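Local coordinates for cell shape-determining protein MreC (Streptococcus pneumoniae, PDB 2QF4), which helps form and maintain cell shape, probably as part of the elongasome that synthesizes peripheral peptidoglycan, at residues D108-A111 with G112-V115. Numbering follows the deposited sequence.
Sequences DISA and GDKV
Ser-110 and Asp-113, the first and last residues of a tight turn, are joined by two hydrogen bonds. The backbone N of Asp-113 donates to O of Ser-110 at 3.0 Å. In return, N of Ser-110 donates to OD2 of Asp-113 at 2.9 Å. This second bond is nearly straight, 173° at the hydrogen, but it meets OD2 from above the carboxylate, 61° out of its plane. The torsion of Asp-113 explains the reach: CG lies beside its own backbone N (chi1 -74°), which brings the carboxylate back toward Ser-110. CG then sits 3.2 Å from O of Ser-110. The other oxygen, OD1, accepts a 2.8 Å bond from a water that also donates to O of Ala-111. The carboxylate reaches the start of the turn directly and its middle peptide through the water.

The four residues from Ser-110 to Asp-113 form a type II beta turn. Gly-112 takes the third position, with the positive phi usual there in this turn type. The turn lies at the surface of the major extracellular domain of MreC and leads into strand 114-118. That strand belongs to the second of two six-stranded antiparallel barrels, the architecture of the alpha-lytic protease fold.

Further out, OD2 of Asp-113 also hydrogen-bonds ND1 of His-79, on strand 74-79. Gly-112 and Asp-113 make backbone hydrogen bonds to Val-133, on strand 126-137. Just before the turn, CG2 of Ile-109 lies 4.1 Å from OD2 of Asp-113. Ile-109 also packs on Ile-77, Val-133 and Val-147.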
loop_
_atom_site.group_PDB
_atom_site.type_symbol
_atom_site.label_atom_id
_atom_site.label_comp_id
_atom_site.label_asym_id
_atom_site.label_seq_id
_atom_site.Cartn_x
_atom_site.Cartn_y
_atom_site.Cartn_z
ATOM N N ASP A 108 -15.063 -11.929 -11.754
ATOM C CA ASP A 108 -15.912 -11.406 -10.711
ATOM C C ASP A 108 -15.057 -11.035 -9.494
ATOM O O ASP A 108 -14.069 -11.687 -9.177
ATOM C CB ASP A 108 -16.963 -12.429 -10.280
ATOM C CG ASP A 108 -18.015 -12.707 -11.332
ATOM O OD1 ASP A 108 -18.091 -12.021 -12.374
ATOM O OD2 ASP A 108 -18.789 -13.660 -11.081
ATOM N N ILE A 109 -15.470 -9.968 -8.821
ATOM C CA ILE A 109 -14.845 -9.505 -7.596
ATOM C C ILE A 109 -15.979 -9.212 -6.640
ATOM O O ILE A 109 -16.955 -8.570 -7.034
ATOM C CB ILE A 109 -13.972 -8.260 -7.852
ATOM C CG1 ILE A 109 -12.740 -8.604 -8.698
ATOM C CG2 ILE A 109 -13.515 -7.605 -6.521
ATOM C CD1 ILE A 109 -11.972 -7.383 -9.172
ATOM N N SER A 110 -15.902 -9.739 -5.426
ATOM C CA SER A 110 -17.012 -9.687 -4.471
ATOM C C SER A 110 -16.596 -9.009 -3.191
ATOM O O SER A 110 -15.453 -9.122 -2.740
ATOM C CB SER A 110 -17.413 -11.117 -4.115
ATOM O OG SER A 110 -17.835 -11.860 -5.238
ATOM N N ALA A 111 -17.570 -8.427 -2.525
ATOM C CA ALA A 111 -17.365 -7.894 -1.196
ATOM C C ALA A 111 -16.738 -8.969 -0.299
ATOM O O ALA A 111 -17.178 -10.136 -0.305
ATOM C CB ALA A 111 -18.708 -7.415 -0.641
ATOM N N GLY A 112 -15.739 -8.598 0.479
ATOM C CA GLY A 112 -15.024 -9.510 1.354
ATOM C C GLY A 112 -13.776 -10.107 0.755
ATOM O O GLY A 112 -12.949 -10.627 1.506
ATOM N N ASP A 113 -13.590 -10.047 -0.560
ATOM C CA ASP A 113 -12.393 -10.626 -1.156
ATOM C C ASP A 113 -11.161 -9.925 -0.561
ATOM O O ASP A 113 -11.126 -8.691 -0.387
ATOM C CB ASP A 113 -12.394 -10.490 -2.667
ATOM C CG ASP A 113 -13.362 -11.442 -3.382
ATOM O OD1 ASP A 113 -13.876 -12.386 -2.764
ATOM O OD2 ASP A 113 -13.548 -11.235 -4.605
ATOM N N LYS A 114 -10.138 -10.698 -0.261
ATOM C CA LYS A 114 -8.969 -10.161 0.404
ATOM C C LYS A 114 -8.007 -9.502 -0.563
ATOM O O LYS A 114 -7.723 -10.012 -1.641
ATOM C CB LYS A 114 -8.233 -11.267 1.169
ATOM C CG LYS A 114 -9.067 -11.876 2.306
ATOM C CD LYS A 114 -9.324 -10.894 3.422
ATOM C CE LYS A 114 -9.762 -11.592 4.737
ATOM N NZ LYS A 114 -10.952 -12.473 4.582
ATOM N N VAL A 115 -7.461 -8.366 -0.129
ATOM C CA VAL A 115 -6.535 -7.568 -0.895
ATOM C C VAL A 115 -5.213 -7.507 -0.169
ATOM O O VAL A 115 -5.187 -7.230 1.036
ATOM C CB VAL A 115 -7.078 -6.129 -1.123
ATOM C CG1 VAL A 115 -6.184 -5.339 -2.058
ATOM C CG2 VAL A 115 -8.493 -6.181 -1.627
HETATM O O HOH W 1 -15.802 -12.532 -0.786
#